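Local coordinates for thioredoxin-like protein (Klebsiella pneumoniae subsp. pneumoniae MGH 78578, PDB 3TY1) that probably binds carbohydrate, as a putative aldose 1-epimerase-like member of the galactose mutarotase clan whose own substrate is not established, at residues 112-117 with 190-195; 211-216 with 299-304; 286-291 with 315-320. All coordinates share one frame; numbering follows the deposited sequence.

In the fold
All three contacts are buried in one beta supersandwich. Contact 1 (112-117 with 190-195) and contact 3 (286-291 with 315-320) each join the large antiparallel sheet, through strands 189-198 and 285-291, to the mixed sheet. Contact 2 (211-216 with 299-304) lies within the mixed sheet. The centre of contact 1 is about 15 Å from that of contact 2. The centres of contacts 2 and 3 are about 12 Å apart. Those of contacts 1 and 3 are about 10 Å apart. Along the chain contact 1 closes first, while contacts 2 and 3 interleave. Contacts 1 and 3 thus hold the two sheets together, while contact 2 joins side chains across the mixed sheet, beside a sulfate. E316 touches H211 and W301, linking contacts 2 and 3.

Contact 1 (112-117 with 190-195); sequences EMMVRC and FSLHDV. With SO4 (sulfate ion), chain H.
R116 and D194 meet side-on in a buried salt bridge between strands 114-117 and 190-195. The two strands run nearly parallel, at 16°, but belong to different sheets, with axes 12.3 Å apart. The R116 chain is extended from CG to NE, which carries the guanidinium across the gap. R116 NE donates to D194 OD2 at 2.8 Å with a nearly straight bond of 168°. NE lies above the D194 carboxylate plane, while OD2 sits in the guanidinium plane. R116 NH2 reaches D194 OD1 on its syn side at 3.2 Å. The two planes are 51° apart. Y210 also bonds D194 OD2, and the backbone N of E180 bonds OD1, so both carboxylate oxygens have further partners. This would probably keep D194 ionised.

Next to the bridge the packing is apolar. M114, a selenomethionine, bends at chi2 and chi3. Its CE meets L192 CD1 tip to tip at 3.8 Å and also lies over one face of the R116 guanidinium, toward the rim. L192 CD2 approaches R116 NH2 obliquely at 3.9 Å.

The other side of strand 190-195, with S191, H193 and V195, is partly exposed. A sulfate, probably from the crystallisation liquor, lies at the H193 ring edge, doubtfully close to NE2. M113 and M114 face L71 in a classic beta bulge beside the contact. The R116-D194 bridge and M114-L192 packing form a sheet-to-sheet interface of the supersandwich.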
loop_
_atom_site.group_PDB
_atom_site.type_symbol
_atom_site.label_atom_id
_atom_site.label_comp_id
_atom_site.label_asym_id
_atom_site.label_seq_id
_atom_site.Cartn_x
_atom_site.Cartn_y
_atom_site.Cartn_z
ATOM N N GLU A 112 -8.106 -18.382 2.423
ATOM C CA GLU A 112 -7.993 -18.963 3.742
ATOM C C GLU A 112 -9.163 -19.873 4.128
ATOM O O GLU A 112 -10.264 -19.756 3.623
ATOM C CB GLU A 112 -7.862 -17.828 4.774
ATOM C CG GLU A 112 -6.711 -16.874 4.550
ATOM C CD GLU A 112 -7.066 -15.569 3.814
ATOM O OE1 GLU A 112 -7.949 -15.562 2.931
ATOM O OE2 GLU A 112 -6.447 -14.544 4.129
HETATM N N MSE A 113 -8.860 -20.765 5.055
HETATM C CA MSE A 113 -9.792 -21.641 5.701
HETATM C C MSE A 113 -10.643 -20.856 6.717
HETATM O O MSE A 113 -11.819 -21.171 6.889
HETATM C CB MSE A 113 -9.036 -22.790 6.369
HETATM C CG MSE A 113 -9.905 -23.791 7.071
HETATM SE SE MSE A 113 -10.155 -23.452 8.991
HETATM C CE MSE A 113 -11.955 -23.544 8.999
HETATM N N MSE A 114 -10.064 -19.872 7.410
HETATM C CA MSE A 114 -10.864 -19.042 8.356
HETATM C C MSE A 114 -10.367 -17.585 8.344
HETATM O O MSE A 114 -9.230 -17.329 8.696
HETATM C CB MSE A 114 -10.861 -19.650 9.787
HETATM C CG MSE A 114 -12.068 -19.306 10.683
HETATM SE SE MSE A 114 -12.112 -17.430 11.144
HETATM C CE MSE A 114 -10.523 -17.382 12.277
ATOM N N VAL A 115 -11.225 -16.669 7.894
ATOM C CA VAL A 115 -10.962 -15.242 7.897
ATOM C C VAL A 115 -11.863 -14.534 8.902
ATOM O O VAL A 115 -13.067 -14.722 8.857
ATOM C CB VAL A 115 -11.275 -14.585 6.537
ATOM C CG1 VAL A 115 -10.910 -13.071 6.619
ATOM C CG2 VAL A 115 -10.529 -15.271 5.439
ATOM N N ARG A 116 -11.294 -13.734 9.810
ATOM C CA ARG A 116 -12.125 -12.899 10.686
ATOM C C ARG A 116 -12.543 -11.707 9.836
ATOM O O ARG A 116 -11.704 -10.903 9.464
ATOM C CB ARG A 116 -11.342 -12.469 11.918
ATOM C CG ARG A 116 -11.084 -13.640 12.879
ATOM C CD ARG A 116 -10.118 -13.283 14.030
ATOM N NE ARG A 116 -9.832 -14.426 14.914
ATOM C CZ ARG A 116 -8.874 -15.339 14.691
ATOM N NH1 ARG A 116 -8.160 -15.292 13.601
ATOM N NH2 ARG A 116 -8.649 -16.333 15.568
ATOM N N CYS A 117 -13.828 -11.637 9.495
ATOM C CA CYS A 117 -14.382 -10.574 8.663
ATOM C C CYS A 117 -15.011 -9.577 9.639
ATOM O O CYS A 117 -16.153 -9.743 10.057
ATOM C CB CYS A 117 -15.413 -11.149 7.719
ATOM S SG CYS A 117 -14.718 -12.355 6.571
ATOM N N PHE A 190 -9.564 -28.131 17.352
ATOM C CA PHE A 190 -8.866 -26.962 17.889
ATOM C C PHE A 190 -9.952 -25.967 18.274
ATOM O O PHE A 190 -11.082 -26.117 17.847
ATOM C CB PHE A 190 -7.867 -26.339 16.912
ATOM C CG PHE A 190 -8.467 -25.759 15.678
ATOM C CD1 PHE A 190 -8.563 -26.525 14.496
ATOM C CD2 PHE A 190 -8.896 -24.440 15.661
ATOM C CE1 PHE A 190 -9.108 -25.980 13.357
ATOM C CE2 PHE A 190 -9.443 -23.896 14.523
ATOM C CZ PHE A 190 -9.519 -24.646 13.369
ATOM N N SER A 191 -9.613 -24.985 19.104
ATOM C CA SER A 191 -10.613 -24.005 19.502
ATOM C C SER A 191 -10.044 -22.608 19.361
ATOM O O SER A 191 -8.826 -22.419 19.389
ATOM C CB SER A 191 -11.090 -24.269 20.934
ATOM O OG SER A 191 -10.007 -24.141 21.832
ATOM N N LEU A 192 -10.944 -21.649 19.161
ATOM C CA LEU A 192 -10.633 -20.235 19.166
ATOM C C LEU A 192 -11.299 -19.638 20.398
ATOM O O LEU A 192 -12.442 -19.969 20.697
ATOM C CB LEU A 192 -11.217 -19.547 17.924
ATOM C CG LEU A 192 -10.745 -20.085 16.579
ATOM C CD1 LEU A 192 -11.366 -19.226 15.434
ATOM C CD2 LEU A 192 -9.213 -20.054 16.536
ATOM N N HIS A 193 -10.593 -18.730 21.055
ATOM C CA HIS A 193 -11.058 -17.966 22.194
ATOM C C HIS A 193 -10.566 -16.562 22.008
ATOM O O HIS A 193 -9.588 -16.151 22.609
ATOM C CB HIS A 193 -10.552 -18.585 23.488
ATOM C CG HIS A 193 -11.102 -19.950 23.717
ATOM N ND1 HIS A 193 -12.401 -20.164 24.127
ATOM C CD2 HIS A 193 -10.565 -21.174 23.505
ATOM C CE1 HIS A 193 -12.621 -21.465 24.204
ATOM N NE2 HIS A 193 -11.518 -22.099 23.851
ATOM N N ASP A 194 -11.222 -15.840 21.105
ATOM C CA ASP A 194 -10.855 -14.482 20.797
ATOM C C ASP A 194 -11.553 -13.542 21.776
ATOM O O ASP A 194 -12.675 -13.829 22.232
ATOM C CB ASP A 194 -11.244 -14.081 19.343
ATOM C CG ASP A 194 -10.668 -14.998 18.286
ATOM O OD1 ASP A 194 -9.610 -15.662 18.516
ATOM O OD2 ASP A 194 -11.302 -15.078 17.201
ATOM N N VAL A 195 -10.907 -12.414 22.066
ATOM C CA VAL A 195 -11.477 -11.376 22.911
ATOM C C VAL A 195 -11.308 -10.009 22.225
ATOM O O VAL A 195 -10.197 -9.533 22.044
ATOM C CB VAL A 195 -10.833 -11.315 24.330
ATOM C CG1 VAL A 195 -11.548 -10.247 25.193
ATOM C CG2 VAL A 195 -10.852 -12.690 25.032
HETATM S S SO4 H . -11.087 -25.335 25.171
HETATM O O1 SO4 H . -11.105 -26.759 24.820
HETATM O O2 SO4 H . -11.638 -25.094 26.501
HETATM O O3 SO4 H . -9.703 -24.873 25.161
HETATM O O4 SO4 H . -11.903 -24.585 24.210
#

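Contact 2 (211-216 with 299-304). With SO4 (sulfate ion), chain L.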
loop_
_atom_site.group_PDB
_atom_site.type_symbol
_atom_site.label_atom_id
_atom_site.label_comp_id
_atom_site.label_asym_id
_atom_site.label_seq_id
_atom_site.Cartn_x
_atom_site.Cartn_y
_atom_site.Cartn_z
ATOM N N HIS A 211 -15.615 -16.527 9.027
ATOM C CA HIS A 211 -15.865 -16.987 7.679
ATOM C C HIS A 211 -15.045 -18.256 7.461
ATOM O O HIS A 211 -13.853 -18.198 7.145
ATOM C CB HIS A 211 -15.476 -15.831 6.731
ATOM C CG HIS A 211 -16.038 -15.916 5.356
ATOM N ND1 HIS A 211 -15.856 -17.011 4.543
ATOM C CD2 HIS A 211 -16.672 -14.983 4.598
ATOM C CE1 HIS A 211 -16.359 -16.756 3.347
ATOM N NE2 HIS A 211 -16.877 -15.538 3.356
ATOM N N SER A 212 -15.687 -19.402 7.655
ATOM C CA SER A 212 -14.987 -20.698 7.718
ATOM C C SER A 212 -15.271 -21.496 6.455
ATOM O O SER A 212 -16.442 -21.766 6.138
ATOM C CB SER A 212 -15.391 -21.414 9.005
ATOM O OG SER A 212 -15.296 -20.527 10.149
ATOM N N ASN A 213 -14.215 -21.923 5.754
ATOM C CA ASN A 213 -14.313 -22.361 4.362
ATOM C C ASN A 213 -13.788 -23.760 4.135
ATOM O O ASN A 213 -12.653 -24.061 4.505
ATOM C CB ASN A 213 -13.561 -21.323 3.493
ATOM C CG ASN A 213 -13.918 -19.889 3.895
ATOM O OD1 ASN A 213 -15.081 -19.555 3.944
ATOM N ND2 ASN A 213 -12.927 -19.071 4.220
ATOM N N PHE A 214 -14.604 -24.609 3.506
ATOM C CA PHE A 214 -14.301 -26.048 3.389
ATOM C C PHE A 214 -14.506 -26.459 1.940
ATOM O O PHE A 214 -15.545 -26.169 1.359
ATOM C CB PHE A 214 -15.231 -26.886 4.300
ATOM C CG PHE A 214 -15.230 -26.436 5.733
ATOM C CD1 PHE A 214 -14.268 -26.888 6.629
ATOM C CD2 PHE A 214 -16.156 -25.497 6.173
ATOM C CE1 PHE A 214 -14.260 -26.444 7.967
ATOM C CE2 PHE A 214 -16.135 -25.037 7.469
ATOM C CZ PHE A 214 -15.187 -25.532 8.396
ATOM N N GLY A 215 -13.490 -27.085 1.355
ATOM C CA GLY A 215 -13.572 -27.581 -0.024
ATOM C C GLY A 215 -13.359 -29.079 0.014
ATOM O O GLY A 215 -13.674 -29.759 1.041
ATOM N N THR A 216 -12.827 -29.617 -1.079
ATOM C CA THR A 216 -12.520 -31.047 -1.133
ATOM C C THR A 216 -11.458 -31.388 -0.060
ATOM O O THR A 216 -10.648 -30.534 0.276
ATOM C CB THR A 216 -12.023 -31.488 -2.541
ATOM O OG1 THR A 216 -10.826 -30.783 -2.861
ATOM C CG2 THR A 216 -13.068 -31.196 -3.602
ATOM N N THR A 299 -24.507 -17.788 8.394
ATOM C CA THR A 299 -24.577 -17.686 6.933
ATOM C C THR A 299 -23.994 -18.946 6.336
ATOM O O THR A 299 -22.937 -19.434 6.790
ATOM C CB THR A 299 -23.779 -16.448 6.426
ATOM O OG1 THR A 299 -24.359 -15.259 6.960
ATOM C CG2 THR A 299 -23.745 -16.371 4.873
ATOM N N LEU A 300 -24.683 -19.467 5.327
ATOM C CA LEU A 300 -24.255 -20.637 4.575
ATOM C C LEU A 300 -23.929 -20.123 3.172
ATOM O O LEU A 300 -24.803 -19.610 2.480
ATOM C CB LEU A 300 -25.406 -21.651 4.521
ATOM C CG LEU A 300 -25.197 -22.919 3.675
ATOM C CD1 LEU A 300 -23.970 -23.747 4.134
ATOM C CD2 LEU A 300 -26.463 -23.777 3.645
ATOM N N TRP A 301 -22.667 -20.257 2.765
ATOM C CA TRP A 301 -22.190 -19.804 1.474
ATOM C C TRP A 301 -21.941 -21.077 0.674
ATOM O O TRP A 301 -21.093 -21.856 1.054
ATOM C CB TRP A 301 -20.887 -18.965 1.669
ATOM C CG TRP A 301 -20.161 -18.591 0.440
ATOM C CD1 TRP A 301 -20.694 -18.060 -0.700
ATOM C CD2 TRP A 301 -18.746 -18.697 0.214
ATOM N NE1 TRP A 301 -19.695 -17.837 -1.623
ATOM C CE2 TRP A 301 -18.492 -18.186 -1.078
ATOM C CE3 TRP A 301 -17.661 -19.132 0.997
ATOM C CZ2 TRP A 301 -17.198 -18.167 -1.641
ATOM C CZ3 TRP A 301 -16.369 -19.062 0.463
ATOM C CH2 TRP A 301 -16.161 -18.583 -0.855
ATOM N N LYS A 302 -22.733 -21.309 -0.376
ATOM C CA LYS A 302 -22.605 -22.505 -1.210
ATOM C C LYS A 302 -21.990 -22.043 -2.524
ATOM O O LYS A 302 -22.682 -21.569 -3.406
ATOM C CB LYS A 302 -23.948 -23.176 -1.460
ATOM C CG LYS A 302 -24.691 -23.503 -0.168
ATOM C CD LYS A 302 -26.018 -24.261 -0.446
ATOM C CE LYS A 302 -25.823 -25.749 -0.613
ATOM N NZ LYS A 302 -27.142 -26.492 -0.504
ATOM N N ASN A 303 -20.683 -22.191 -2.633
ATOM C CA ASN A 303 -19.938 -21.716 -3.807
ATOM C C ASN A 303 -19.492 -22.939 -4.589
ATOM O O ASN A 303 -18.288 -23.214 -4.701
ATOM C CB ASN A 303 -18.778 -20.811 -3.347
ATOM C CG ASN A 303 -18.244 -19.909 -4.466
ATOM O OD1 ASN A 303 -18.591 -18.748 -4.532
ATOM N ND2 ASN A 303 -17.432 -20.464 -5.369
ATOM N N THR A 304 -20.476 -23.663 -5.136
ATOM C CA THR A 304 -20.213 -24.932 -5.819
ATOM C C THR A 304 -19.996 -24.725 -7.321
ATOM O O THR A 304 -20.616 -25.382 -8.157
ATOM C CB THR A 304 -21.294 -25.964 -5.504
ATOM O OG1 THR A 304 -22.575 -25.378 -5.768
ATOM C CG2 THR A 304 -21.178 -26.364 -4.027
HETATM S S SO4 L . -17.926 -13.847 0.218
HETATM O O1 SO4 L . -16.877 -14.617 -0.458
HETATM O O2 SO4 L . -19.190 -14.616 0.251
HETATM O O3 SO4 L . -17.530 -13.519 1.590
HETATM O O4 SO4 L . -18.119 -12.596 -0.519
#
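Strands 211-214 and 299-304 are not direct neighbours: the CA atoms of H211 and T299, and of N213 and W301, lie 8.8 Å apart, and strand 311-318 pairs with both. The contact therefore spans one strand of the mixed sheet in the supersandwich, and side chains on one face bridge it. H211 and W301 form an offset edge-to-face pair, with the edge of H211 toward the face of W301. The ring centroids, with the six-membered ring taken for W301, are 5.3 Å apart and the planes stand at 71°. H211 CG is anti to the backbone N (chi1 -162°), which swings the imidazole toward W301. A hydrogen bond to N213 helps to hold the rotation of that ring. H211 ND1 donates to N213 OD1 at 2.7 Å, in the carbonyl plane and on a lone pair. The same OD1 lies at the indole edge, 3.7 Å from W301 CZ3.

E258 bonds W301 NE1, and F170 of the second subunit packs on W301. N303 CB lies against the rim of one indole face, and a sulfate over the opposite face. H136 shares this anion, which probably comes from the crystallisation liquor. H211 NE2 donates to its O3 at 2.8 Å.

Contact 3 (286-291 with 315-320); sequences ASIQFD and IEPGTS
This contact is part of the supersandwich core between the large antiparallel sheet and the mixed sheet. Strand 286-291 comes from the former and strand 315-318 from the latter. They run almost parallel, at 12°, with axes 8.7 Å apart. No hydrogen bond joins them; the contact is made mainly by side chains.

F290 and P317 form its clearest feature, a CH-pi interaction. P317 CB lies over the centre of the F290 ring, 3.5 Å from the centroid and only 3° off the ring normal. All six ring carbons are therefore at a similar distance from this one atom; F290 CG, for example, is 3.7 Å from P317 CB. P317 CG sits further toward one side of the ring, 3.9 Å from F290 CD1. F290 CG stands between its own backbone N and carbonyl carbon, which places the ring beside P317, and chi2 of -83° turns its face to the proline.

I288 fills the neighbouring position. The side chains of I288 and I315 lie alongside each other and point opposite ways. I288 CD1 packs against I315 CB at 3.8 Å, with I315 CG2 equally close, and it also touches the backbone I315 O at 3.7 Å. The other branch, I288 CG2, makes a looser contact with P317 CG at 4.5 Å.

L298 covers I315 and P317 from strand 297-304, while L347 and Y349 of strand 342-352 pack on I288. With every touching side chain apolar and buried, the contact implies cohesion by close packing and the CH-pi interaction, without a polar bond between the segments.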
loop_
_atom_site.group_PDB
_atom_site.type_symbol
_atom_site.label_atom_id
_atom_site.label_comp_id
_atom_site.label_asym_id
_atom_site.label_seq_id
_atom_site.Cartn_x
_atom_site.Cartn_y
_atom_site.Cartn_z
ATOM N N ALA A 286 -16.474 -31.657 8.881
ATOM C CA ALA A 286 -15.948 -30.645 9.797
ATOM C C ALA A 286 -17.110 -30.033 10.480
ATOM O O ALA A 286 -18.120 -29.735 9.829
ATOM C CB ALA A 286 -15.134 -29.555 9.069
ATOM N N SER A 287 -16.965 -29.821 11.783
ATOM C CA SER A 287 -18.024 -29.207 12.595
ATOM C C SER A 287 -17.483 -27.981 13.293
ATOM O O SER A 287 -16.271 -27.903 13.604
ATOM C CB SER A 287 -18.552 -30.197 13.641
ATOM O OG SER A 287 -17.578 -30.531 14.587
ATOM N N ILE A 288 -18.370 -27.023 13.486
ATOM C CA ILE A 288 -18.068 -25.799 14.186
ATOM C C ILE A 288 -19.081 -25.648 15.285
ATOM O O ILE A 288 -20.304 -25.636 15.031
ATOM C CB ILE A 288 -18.127 -24.520 13.268
ATOM C CG1 ILE A 288 -17.289 -24.688 12.014
ATOM C CG2 ILE A 288 -17.643 -23.265 13.990
ATOM C CD1 ILE A 288 -17.438 -23.514 11.006
ATOM N N GLN A 289 -18.592 -25.542 16.504
ATOM C CA GLN A 289 -19.417 -25.198 17.646
ATOM C C GLN A 289 -19.261 -23.733 17.928
ATOM O O GLN A 289 -18.150 -23.236 17.963
ATOM C CB GLN A 289 -19.016 -25.983 18.895
ATOM C CG GLN A 289 -19.751 -25.573 20.204
ATOM C CD GLN A 289 -19.233 -26.323 21.441
ATOM O OE1 GLN A 289 -18.515 -27.312 21.321
ATOM N NE2 GLN A 289 -19.556 -25.814 22.614
ATOM N N PHE A 290 -20.370 -23.048 18.186
ATOM C CA PHE A 290 -20.329 -21.631 18.558
ATOM C C PHE A 290 -21.442 -21.310 19.527
ATOM O O PHE A 290 -22.354 -22.113 19.725
ATOM C CB PHE A 290 -20.297 -20.681 17.333
ATOM C CG PHE A 290 -21.509 -20.722 16.456
ATOM C CD1 PHE A 290 -21.641 -21.697 15.489
ATOM C CD2 PHE A 290 -22.524 -19.770 16.592
ATOM C CE1 PHE A 290 -22.776 -21.760 14.673
ATOM C CE2 PHE A 290 -23.642 -19.801 15.752
ATOM C CZ PHE A 290 -23.755 -20.791 14.788
ATOM N N ASP A 291 -21.299 -20.166 20.176
ATOM C CA ASP A 291 -22.177 -19.675 21.223
ATOM C C ASP A 291 -23.119 -18.626 20.616
ATOM O O ASP A 291 -22.661 -17.545 20.188
ATOM C CB ASP A 291 -21.296 -19.059 22.318
ATOM C CG ASP A 291 -22.057 -18.695 23.587
ATOM O OD1 ASP A 291 -23.095 -17.975 23.533
ATOM O OD2 ASP A 291 -21.623 -19.152 24.669
ATOM N N ILE A 315 -19.217 -21.868 6.216
ATOM C CA ILE A 315 -20.140 -21.986 7.384
ATOM C C ILE A 315 -19.722 -20.805 8.223
ATOM O O ILE A 315 -18.618 -20.800 8.758
ATOM C CB ILE A 315 -19.946 -23.277 8.157
ATOM C CG1 ILE A 315 -20.219 -24.483 7.250
ATOM C CG2 ILE A 315 -20.889 -23.303 9.366
ATOM C CD1 ILE A 315 -20.008 -25.852 7.959
ATOM N N GLU A 316 -20.551 -19.773 8.276
ATOM C CA GLU A 316 -20.120 -18.459 8.752
ATOM C C GLU A 316 -20.922 -17.903 9.901
ATOM O O GLU A 316 -21.868 -17.100 9.704
ATOM C CB GLU A 316 -20.147 -17.484 7.562
ATOM C CG GLU A 316 -19.553 -18.036 6.260
ATOM C CD GLU A 316 -19.613 -17.075 5.118
ATOM O OE1 GLU A 316 -20.039 -15.910 5.310
ATOM O OE2 GLU A 316 -19.237 -17.508 4.002
ATOM N N PRO A 317 -20.579 -18.324 11.108
ATOM C CA PRO A 317 -21.296 -17.777 12.250
ATOM C C PRO A 317 -20.892 -16.329 12.445
ATOM O O PRO A 317 -19.731 -15.975 12.230
ATOM C CB PRO A 317 -20.870 -18.661 13.417
ATOM C CG PRO A 317 -19.742 -19.454 12.940
ATOM C CD PRO A 317 -19.692 -19.429 11.473
ATOM N N GLY A 318 -21.852 -15.494 12.791
ATOM C CA GLY A 318 -21.574 -14.100 12.932
ATOM C C GLY A 318 -22.530 -13.340 13.799
ATOM O O GLY A 318 -23.561 -13.888 14.254
ATOM N N THR A 319 -22.164 -12.083 14.056
ATOM C CA THR A 319 -23.091 -11.118 14.649
ATOM C C THR A 319 -24.001 -10.540 13.550
ATOM O O THR A 319 -25.101 -10.045 13.822
ATOM C CB THR A 319 -22.372 -9.957 15.388
ATOM O OG1 THR A 319 -21.554 -9.246 14.463
ATOM C CG2 THR A 319 -21.529 -10.463 16.555
ATOM N N SER A 320 -23.532 -10.620 12.309
ATOM C CA SER A 320 -24.217 -10.084 11.135
ATOM C C SER A 320 -24.278 -11.099 10.007
ATOM O O SER A 320 -23.518 -12.091 9.953
ATOM C CB SER A 320 -23.492 -8.819 10.611
ATOM O OG SER A 320 -24.020 -7.621 11.124
#